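PDB 2NRH: type III pantothenate kinase from Campylobacter jejuni, which probably catalyses the ATP-dependent phosphorylation of pantothenate, the first step of coenzyme A biosynthesis, as a homodimer that needs a monovalent cation. Local coordinates for residues I26-L30 against L47-L51; C81-G87 against D99-S104; F133-L139 against L150-K156. The protein carries 2 engineered substitutions. All blocks are in the same frame, centred on the assembly; numbering follows the deposited sequence.

Contact 1: I26-L30 against L47-L51; sequences IDQFL and LKEHL
Phe-29 and His-50 both hold CG anti to the backbone N, chi1 168° and 177°, and these torsions send the two rings out from their helices toward the facing helix. The rings come from opposing directions and pass alongside one another. Their centroids are 6.0 Å apart, and the pair is neither stacked nor edge-to-face. Leu-47 lies beside them, and its methyls part. Leu-47 CD1 lies 3.7 Å from Phe-29 CE2. Leu-47 CD2 lies 3.6 Å from Leu-30 CD2 and also meets Ile-26 CG2. Leu-51 comes to the edge of the Phe-29 ring, with Leu-51 CD2 near the ring plane and 3.8 Å from Phe-29 CZ.

Helices 26-30 and 48-53 pack here on one side of the N-terminal mixed sheet, in the ASKHA (actin-like ATPase) fold of this kinase family. Phe-29, Leu-47 and Leu-51 all rest on Ile-8 of strand 4-8, a residue predicted to belong to the ATP site.

Leu-30 CD2 makes a CH-pi contact with His-50. It stands directly over the ring, 3.9 Å from the centroid. No direct hydrogen bond joins the two segments. A water bridges them instead. It donates to Phe-29 O at 2.8 Å and lies in the plane of the imidazole at its edge, 3.0 Å from His-50 NE2.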
loop_
_atom_site.group_PDB
_atom_site.type_symbol
_atom_site.label_atom_id
_atom_site.label_comp_id
_atom_site.label_asym_id
_atom_site.label_seq_id
_atom_site.Cartn_x
_atom_site.Cartn_y
_atom_site.Cartn_z
ATOM N N ILE B 26 9.706 -15.722 17.568
ATOM C CA ILE B 26 10.458 -16.834 16.998
ATOM C C ILE B 26 11.551 -17.388 17.928
ATOM O O ILE B 26 11.691 -18.594 18.010
ATOM C CB ILE B 26 10.975 -16.588 15.502
ATOM C CG1 ILE B 26 9.795 -16.340 14.504
ATOM C CG2 ILE B 26 11.803 -17.793 14.988
ATOM C CD1 ILE B 26 8.576 -17.220 14.758
ATOM N N ASP B 27 12.287 -16.507 18.612
ATOM C CA ASP B 27 13.169 -16.872 19.715
ATOM C C ASP B 27 12.443 -17.707 20.774
ATOM O O ASP B 27 12.895 -18.809 21.141
ATOM C CB ASP B 27 13.748 -15.610 20.362
ATOM C CG ASP B 27 14.739 -14.855 19.439
ATOM O OD1 ASP B 27 15.236 -15.474 18.457
ATOM O OD2 ASP B 27 15.022 -13.635 19.701
ATOM N N GLN B 28 11.297 -17.218 21.241
ATOM C CA GLN B 28 10.457 -17.979 22.176
ATOM C C GLN B 28 10.075 -19.333 21.586
ATOM O O GLN B 28 10.063 -20.374 22.294
ATOM C CB GLN B 28 9.223 -17.173 22.624
ATOM C CG GLN B 28 9.595 -15.974 23.596
ATOM C CD GLN B 28 8.600 -14.846 23.595
ATOM O OE1 GLN B 28 7.592 -14.864 22.869
ATOM N NE2 GLN B 28 8.875 -13.826 24.403
ATOM N N PHE B 29 9.770 -19.342 20.283
ATOM C CA PHE B 29 9.273 -20.546 19.689
ATOM C C PHE B 29 10.414 -21.612 19.671
ATOM O O PHE B 29 10.207 -22.822 19.903
ATOM C CB PHE B 29 8.756 -20.283 18.259
ATOM C CG PHE B 29 8.494 -21.572 17.475
ATOM C CD1 PHE B 29 7.351 -22.310 17.707
ATOM C CD2 PHE B 29 9.415 -22.039 16.565
ATOM C CE1 PHE B 29 7.101 -23.466 17.029
ATOM C CE2 PHE B 29 9.179 -23.245 15.854
ATOM C CZ PHE B 29 8.044 -23.951 16.090
ATOM N N LEU B 30 11.608 -21.144 19.386
ATOM C CA LEU B 30 12.717 -22.060 19.258
ATOM C C LEU B 30 13.077 -22.773 20.602
ATOM O O LEU B 30 13.663 -23.860 20.589
ATOM C CB LEU B 30 13.918 -21.327 18.627
ATOM C CG LEU B 30 13.694 -20.895 17.166
ATOM C CD1 LEU B 30 14.731 -19.880 16.688
ATOM C CD2 LEU B 30 13.677 -22.095 16.244
ATOM N N LEU B 47 12.642 -22.317 9.377
ATOM C CA LEU B 47 12.381 -23.170 10.522
ATOM C C LEU B 47 12.120 -24.585 10.124
ATOM O O LEU B 47 11.806 -25.424 10.981
ATOM C CB LEU B 47 11.221 -22.661 11.421
ATOM C CG LEU B 47 11.209 -21.280 12.118
ATOM C CD1 LEU B 47 9.942 -21.105 12.895
ATOM C CD2 LEU B 47 12.419 -20.997 13.008
ATOM N N LYS B 48 12.213 -24.852 8.828
ATOM C CA LYS B 48 11.982 -26.196 8.309
ATOM C C LYS B 48 12.872 -27.348 8.886
ATOM O O LYS B 48 12.354 -28.400 9.236
ATOM C CB LYS B 48 11.966 -26.174 6.792
ATOM C CG LYS B 48 10.718 -25.486 6.228
ATOM C CD LYS B 48 10.648 -25.705 4.724
ATOM C CE LYS B 48 9.715 -24.702 3.951
ATOM N NZ LYS B 48 8.432 -24.260 4.601
ATOM N N GLU B 49 14.181 -27.128 9.023
ATOM C CA GLU B 49 15.100 -28.086 9.643
ATOM C C GLU B 49 14.757 -28.315 11.125
ATOM O O GLU B 49 14.695 -29.442 11.637
ATOM C CB GLU B 49 16.513 -27.512 9.557
ATOM C CG GLU B 49 17.495 -28.270 8.660
ATOM C CD GLU B 49 18.524 -29.090 9.467
ATOM O OE1 GLU B 49 18.106 -29.998 10.232
ATOM O OE2 GLU B 49 19.752 -28.837 9.314
ATOM N N HIS B 50 14.570 -27.206 11.823
ATOM C CA HIS B 50 14.201 -27.272 13.203
ATOM C C HIS B 50 12.964 -28.103 13.427
ATOM O O HIS B 50 12.922 -28.892 14.341
ATOM C CB HIS B 50 13.996 -25.887 13.797
ATOM C CG HIS B 50 13.536 -25.932 15.222
ATOM N ND1 HIS B 50 14.409 -26.093 16.276
ATOM C CD2 HIS B 50 12.289 -25.888 15.761
ATOM C CE1 HIS B 50 13.721 -26.099 17.409
ATOM N NE2 HIS B 50 12.433 -25.969 17.124
ATOM N N LEU B 51 11.952 -27.912 12.602
ATOM C CA LEU B 51 10.668 -28.585 12.814
ATOM C C LEU B 51 10.815 -30.069 12.612
ATOM O O LEU B 51 10.223 -30.837 13.368
ATOM C CB LEU B 51 9.578 -28.023 11.911
ATOM C CG LEU B 51 9.131 -26.596 12.291
ATOM C CD1 LEU B 51 8.533 -25.933 11.088
ATOM C CD2 LEU B 51 8.160 -26.618 13.434
HETATM O O HOH W 1 10.134 -25.511 18.988
#

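Contact 2: C81-G87 against D99-S104; sequences CYTIEDG and DIISNS
Ile-101 packs its side chain against Cys-81 and Ile-84, at the point where their loop runs into an antiparallel beta ladder. Strands 87-92 and 95-102 are neighbours in the second mixed sheet of the kinase, and Gly-87 and Ile-101 form a hydrogen-bonded pair. The two branches of Ile-101 part. Ile-101 CD1 reaches Cys-81 CB at 3.6 Å, while CG2 lies against the carbonyl oxygens of Ile-84 and Glu-85. Cys-81 SG also touches Asp-99 CB at 3.6 Å. The carboxylate of Asp-99 is held elsewhere, by His-106 and by a salt bridge to Arg-77, a predicted substrate-binding residue.

Asp-86 starts out pointing away from the strand, but its carboxylate bends back with CG beside the backbone N (chi1 -62°). Gly-87 has phi 147°, a backbone region open mainly to glycine. Gly-87 N gives to Ile-101 O at 2.9 Å, and Ile-101 N gives to Gly-87 O. Ser-104 N binds Glu-85 O at 2.7 Å. Asn-103 N meets Asp-86 OD1 at 2.8 Å from above the carboxylate plane, 53° out of it.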
loop_
_atom_site.group_PDB
_atom_site.type_symbol
_atom_site.label_atom_id
_atom_site.label_comp_id
_atom_site.label_asym_id
_atom_site.label_seq_id
_atom_site.Cartn_x
_atom_site.Cartn_y
_atom_site.Cartn_z
ATOM N N CYS B 81 -8.711 -20.146 3.981
ATOM C CA CYS B 81 -9.770 -20.345 2.981
ATOM C C CYS B 81 -10.515 -21.666 3.153
ATOM O O CYS B 81 -11.569 -21.880 2.566
ATOM C CB CYS B 81 -9.213 -20.281 1.556
ATOM S SG CYS B 81 -8.726 -18.619 1.116
ATOM N N TYR B 82 -9.927 -22.561 3.912
ATOM C CA TYR B 82 -10.297 -23.944 3.840
ATOM C C TYR B 82 -11.734 -24.239 4.329
ATOM O O TYR B 82 -12.364 -25.160 3.797
ATOM C CB TYR B 82 -9.324 -24.779 4.660
ATOM C CG TYR B 82 -9.265 -26.225 4.231
ATOM C CD1 TYR B 82 -9.038 -26.559 2.894
ATOM C CD2 TYR B 82 -9.429 -27.257 5.145
ATOM C CE1 TYR B 82 -8.970 -27.852 2.483
ATOM C CE2 TYR B 82 -9.346 -28.585 4.724
ATOM C CZ TYR B 82 -9.108 -28.852 3.394
ATOM O OH TYR B 82 -8.984 -30.137 2.949
ATOM N N THR B 83 -12.231 -23.538 5.364
ATOM C CA THR B 83 -13.593 -23.853 5.874
ATOM C C THR B 83 -14.670 -23.040 5.114
ATOM O O THR B 83 -15.845 -23.046 5.469
ATOM C CB THR B 83 -13.731 -23.602 7.354
ATOM O OG1 THR B 83 -13.388 -22.242 7.621
ATOM C CG2 THR B 83 -12.838 -24.490 8.117
ATOM N N ILE B 84 -14.239 -22.355 4.062
ATOM C CA ILE B 84 -15.106 -21.456 3.284
ATOM C C ILE B 84 -15.416 -22.034 1.901
ATOM O O ILE B 84 -14.527 -22.471 1.188
ATOM C CB ILE B 84 -14.507 -19.979 3.292
ATOM C CG1 ILE B 84 -14.747 -19.389 4.698
ATOM C CG2 ILE B 84 -15.144 -19.057 2.244
ATOM C CD1 ILE B 84 -13.586 -18.785 5.309
ATOM N N GLU B 85 -16.705 -22.060 1.573
ATOM C CA GLU B 85 -17.232 -22.602 0.315
ATOM C C GLU B 85 -17.328 -21.523 -0.720
ATOM O O GLU B 85 -17.078 -21.760 -1.878
ATOM C CB GLU B 85 -18.630 -23.222 0.541
ATOM C CG GLU B 85 -18.629 -24.700 1.171
ATOM C CD GLU B 85 -19.946 -25.081 1.965
ATOM O OE1 GLU B 85 -21.053 -24.455 1.795
ATOM O OE2 GLU B 85 -19.849 -26.011 2.799
ATOM N N ASP B 86 -17.749 -20.344 -0.295
ATOM C CA ASP B 86 -17.935 -19.186 -1.162
ATOM C C ASP B 86 -17.647 -18.013 -0.284
ATOM O O ASP B 86 -18.109 -18.004 0.869
ATOM C CB ASP B 86 -19.385 -19.041 -1.625
ATOM C CG ASP B 86 -19.835 -20.210 -2.438
ATOM O OD1 ASP B 86 -19.501 -20.220 -3.647
ATOM O OD2 ASP B 86 -20.480 -21.126 -1.847
ATOM N N GLY B 87 -16.898 -17.048 -0.821
ATOM C CA GLY B 87 -16.565 -15.852 -0.086
ATOM C C GLY B 87 -15.196 -15.234 -0.369
ATOM O O GLY B 87 -14.373 -15.771 -1.134
ATOM N N ASP B 99 -8.187 -13.348 -0.715
ATOM C CA ASP B 99 -8.401 -14.537 -1.572
ATOM C C ASP B 99 -9.884 -14.765 -1.894
ATOM O O ASP B 99 -10.782 -14.572 -1.059
ATOM C CB ASP B 99 -7.796 -15.773 -0.918
ATOM C CG ASP B 99 -6.252 -15.771 -0.959
ATOM O OD1 ASP B 99 -5.704 -15.942 -2.084
ATOM O OD2 ASP B 99 -5.614 -15.604 0.134
ATOM N N ILE B 100 -10.140 -15.217 -3.106
ATOM C CA ILE B 100 -11.517 -15.357 -3.563
ATOM C C ILE B 100 -11.929 -16.800 -3.776
ATOM O O ILE B 100 -11.334 -17.501 -4.589
ATOM C CB ILE B 100 -11.797 -14.476 -4.818
ATOM C CG1 ILE B 100 -11.534 -12.971 -4.493
ATOM C CG2 ILE B 100 -13.266 -14.656 -5.271
ATOM C CD1 ILE B 100 -10.083 -12.557 -4.397
ATOM N N ILE B 101 -12.939 -17.234 -3.011
ATOM C CA ILE B 101 -13.478 -18.586 -3.096
ATOM C C ILE B 101 -14.903 -18.600 -3.704
ATOM O O ILE B 101 -15.794 -17.768 -3.393
ATOM C CB ILE B 101 -13.464 -19.298 -1.715
ATOM C CG1 ILE B 101 -12.118 -19.048 -0.961
ATOM C CG2 ILE B 101 -13.780 -20.814 -1.841
ATOM C CD1 ILE B 101 -10.849 -19.674 -1.590
ATOM N N SER B 102 -15.093 -19.544 -4.616
ATOM C CA SER B 102 -16.376 -19.721 -5.251
ATOM C C SER B 102 -16.525 -21.183 -5.441
ATOM O O SER B 102 -15.789 -21.789 -6.191
ATOM C CB SER B 102 -16.460 -19.026 -6.587
ATOM O OG SER B 102 -17.726 -19.308 -7.170
ATOM N N ASN B 103 -17.442 -21.764 -4.676
ATOM C CA ASN B 103 -17.756 -23.128 -4.893
ATOM C C ASN B 103 -16.610 -24.059 -4.521
ATOM O O ASN B 103 -16.360 -25.080 -5.196
ATOM C CB ASN B 103 -18.194 -23.331 -6.343
ATOM C CG ASN B 103 -19.421 -24.168 -6.438
ATOM O OD1 ASN B 103 -19.344 -25.359 -6.732
ATOM N ND2 ASN B 103 -20.555 -23.583 -6.095
ATOM N N SER B 104 -15.959 -23.712 -3.407
ATOM C CA SER B 104 -14.808 -24.412 -2.955
ATOM C C SER B 104 -13.680 -24.368 -3.994
ATOM O O SER B 104 -12.821 -25.267 -3.989
ATOM C CB SER B 104 -15.159 -25.911 -2.638
ATOM O OG SER B 104 -16.011 -26.084 -1.506
#

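Contact 3: F133-L139 against L150-K156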
loop_
_atom_site.group_PDB
_atom_site.type_symbol
_atom_site.label_atom_id
_atom_site.label_comp_id
_atom_site.label_asym_id
_atom_site.label_seq_id
_atom_site.Cartn_x
_atom_site.Cartn_y
_atom_site.Cartn_z
ATOM N N PHE B 133 -1.595 7.181 12.151
ATOM C CA PHE B 133 -2.872 7.225 11.414
ATOM C C PHE B 133 -4.099 7.537 12.294
ATOM O O PHE B 133 -4.186 7.110 13.450
ATOM C CB PHE B 133 -3.225 5.924 10.645
ATOM C CG PHE B 133 -2.247 5.500 9.610
ATOM C CD1 PHE B 133 -1.388 6.408 8.979
ATOM C CD2 PHE B 133 -2.150 4.136 9.277
ATOM C CE1 PHE B 133 -0.477 5.984 8.038
ATOM C CE2 PHE B 133 -1.217 3.686 8.337
ATOM C CZ PHE B 133 -0.395 4.618 7.704
ATOM N N ASN B 134 -5.080 8.204 11.705
ATOM C CA ASN B 134 -6.385 8.370 12.342
ATOM C C ASN B 134 -7.329 7.227 11.946
ATOM O O ASN B 134 -7.862 7.211 10.846
ATOM C CB ASN B 134 -6.942 9.761 12.016
ATOM C CG ASN B 134 -8.365 9.982 12.531
ATOM O OD1 ASN B 134 -8.875 9.239 13.391
ATOM N ND2 ASN B 134 -9.011 11.030 12.006
ATOM N N THR B 135 -7.527 6.265 12.849
ATOM C CA THR B 135 -8.391 5.096 12.559
ATOM C C THR B 135 -9.867 5.468 12.395
ATOM O O THR B 135 -10.687 4.676 11.901
ATOM C CB THR B 135 -8.337 4.049 13.673
ATOM O OG1 THR B 135 -8.822 4.652 14.873
ATOM C CG2 THR B 135 -6.939 3.571 13.880
ATOM N N GLN B 136 -10.181 6.675 12.843
ATOM C CA GLN B 136 -11.543 7.199 12.880
ATOM C C GLN B 136 -11.717 8.221 11.791
ATOM O O GLN B 136 -12.702 8.952 11.801
ATOM C CB GLN B 136 -11.838 7.803 14.258
ATOM C CG GLN B 136 -11.669 6.779 15.418
ATOM C CD GLN B 136 -12.551 5.494 15.265
ATOM O OE1 GLN B 136 -13.778 5.572 15.115
ATOM N NE2 GLN B 136 -11.911 4.322 15.317
ATOM N N VAL B 137 -10.764 8.248 10.846
ATOM C CA VAL B 137 -10.891 9.048 9.620
ATOM C C VAL B 137 -12.133 8.595 8.833
ATOM O O VAL B 137 -12.445 7.401 8.758
ATOM C CB VAL B 137 -9.593 9.005 8.730
ATOM C CG1 VAL B 137 -9.484 7.701 7.921
ATOM C CG2 VAL B 137 -9.505 10.214 7.794
ATOM N N SER B 138 -12.847 9.564 8.279
ATOM C CA SER B 138 -13.994 9.294 7.440
ATOM C C SER B 138 -13.576 8.909 5.998
ATOM O O SER B 138 -12.637 9.473 5.437
ATOM C CB SER B 138 -14.911 10.526 7.419
ATOM O OG SER B 138 -15.535 10.666 6.152
ATOM N N LEU B 139 -14.323 7.992 5.394
ATOM C CA LEU B 139 -14.009 7.546 4.048
ATOM C C LEU B 139 -14.826 8.249 2.992
ATOM O O LEU B 139 -14.506 8.221 1.809
ATOM C CB LEU B 139 -14.124 6.025 3.954
ATOM C CG LEU B 139 -12.775 5.288 4.137
ATOM C CD1 LEU B 139 -11.713 5.967 5.016
ATOM C CD2 LEU B 139 -12.975 3.851 4.579
ATOM N N LEU B 150 -2.930 10.534 4.784
ATOM C CA LEU B 150 -2.358 9.203 4.946
ATOM C C LEU B 150 -3.367 8.127 5.335
ATOM O O LEU B 150 -3.411 7.018 4.734
ATOM C CB LEU B 150 -1.225 9.253 5.981
ATOM C CG LEU B 150 -0.075 10.244 5.646
ATOM C CD1 LEU B 150 0.862 10.453 6.842
ATOM C CD2 LEU B 150 0.747 9.952 4.358
ATOM N N SER B 151 -4.174 8.422 6.356
ATOM C CA SER B 151 -5.103 7.416 6.851
ATOM C C SER B 151 -6.110 7.072 5.805
ATOM O O SER B 151 -6.509 5.922 5.699
ATOM C CB SER B 151 -5.789 7.860 8.121
ATOM O OG SER B 151 -4.807 8.441 8.929
ATOM N N TYR B 152 -6.491 8.071 5.001
ATOM C CA TYR B 152 -7.479 7.885 3.959
ATOM C C TYR B 152 -6.872 7.068 2.819
ATOM O O TYR B 152 -7.492 6.130 2.303
ATOM C CB TYR B 152 -7.951 9.229 3.462
ATOM C CG TYR B 152 -8.979 9.180 2.321
ATOM C CD1 TYR B 152 -10.347 9.441 2.554
ATOM C CD2 TYR B 152 -8.573 8.907 1.006
ATOM C CE1 TYR B 152 -11.281 9.427 1.482
ATOM C CE2 TYR B 152 -9.476 8.898 -0.059
ATOM C CZ TYR B 152 -10.829 9.155 0.190
ATOM O OH TYR B 152 -11.690 9.136 -0.893
ATOM N N GLY B 153 -5.653 7.439 2.444
ATOM C CA GLY B 153 -4.965 6.779 1.360
ATOM C C GLY B 153 -4.932 5.281 1.645
ATOM O O GLY B 153 -5.359 4.488 0.830
ATOM N N VAL B 154 -4.460 4.932 2.826
ATOM C CA VAL B 154 -4.308 3.565 3.247
ATOM C C VAL B 154 -5.668 2.922 3.371
ATOM O O VAL B 154 -5.956 1.935 2.654
ATOM C CB VAL B 154 -3.475 3.464 4.578
ATOM C CG1 VAL B 154 -3.525 2.080 5.215
ATOM C CG2 VAL B 154 -2.064 3.881 4.318
ATOM N N PHE B 155 -6.499 3.439 4.269
ATOM C CA PHE B 155 -7.673 2.673 4.629
ATOM C C PHE B 155 -8.694 2.579 3.492
ATOM O O PHE B 155 -9.365 1.550 3.327
ATOM C CB PHE B 155 -8.339 3.177 5.906
ATOM C CG PHE B 155 -7.459 3.142 7.122
ATOM C CD1 PHE B 155 -6.433 2.216 7.243
ATOM C CD2 PHE B 155 -7.680 4.052 8.169
ATOM C CE1 PHE B 155 -5.608 2.201 8.381
ATOM C CE2 PHE B 155 -6.872 4.055 9.312
ATOM C CZ PHE B 155 -5.826 3.116 9.425
ATOM N N LYS B 156 -8.817 3.644 2.709
ATOM C CA LYS B 156 -9.766 3.614 1.603
ATOM C C LYS B 156 -9.325 2.775 0.441
ATOM O O LYS B 156 -10.188 2.189 -0.234
ATOM C CB LYS B 156 -10.163 5.007 1.100
ATOM C CG LYS B 156 -11.683 5.008 0.816
ATOM C CD LYS B 156 -12.137 5.878 -0.297
ATOM C CE LYS B 156 -13.656 5.862 -0.294
ATOM N NZ LYS B 156 -14.199 6.984 -1.166
#
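Phe-133 and Phe-155 pack with their planes at 89° and their centroids 5.7 Å apart, an oblique pair at the close-fitting end of this contact. Phe-133 CD2 lies 3.8 Å from Phe-155 CZ. Farther round the Phe-133 ring, CZ meets Val-154 CG2 and CE1 meets Leu-150 CB. The edge of Phe-155 receives Asn-134 O and Val-137 CG1, and Phe-180 also meets this ring edge-to-face.

The loop 133-139 folds over helix 146-165 through a type I turn, Asn-134 to Val-137. On the solvent side of that turn, Thr-135 and Gln-136 point away from the helix. The turn's polar groups bond locally: Asn-134 OD1 accepts from Gln-136 N, an Asx turn, and Gln-136 NE2 reaches Thr-135 OG1. At the far end, Leu-139 and Lys-156 run antiparallel alongside each other, Leu-139 CG to Lys-156 CG at 3.5 Å. Lys-156 CB sits over the centre of the Tyr-152 ring.

Two polar links cross the contact. Ser-151 OG lies beside its own backbone N (chi1 -43°), where it accepts from Asn-134 N at 2.8 Å and also bonds Met-147 O of its own helix. Lys-156 NZ binds Leu-139 O only weakly, at 3.2 Å. The strongest polar partner of Lys-156 is Asp-164 of the second subunit, and this acidic neighbour probably favours the charged form of the lysine.

How the contacts relate
From the N terminus, contact 1 comes first and closes the loop between helices 26-30 and 48-53, with strand 38-42 inside it. It packs on the N-terminal sheet. Contact 2 joins the link from helix 75-81 into strand 87-92 to the end of strand 95-102 and the turn after it, so it closes over the hairpin of these strands. Contact 3 lays the loop 133-139 on helix 146-165, beside the second subunit, and closes the loop 140-149. The three are in series; none nests in or crosses another. Contact 1 lies across the chain's centre from both others. Nearest atoms are about 17 Å apart for contacts 1 and 2, and about 15 Å for 2 and 3.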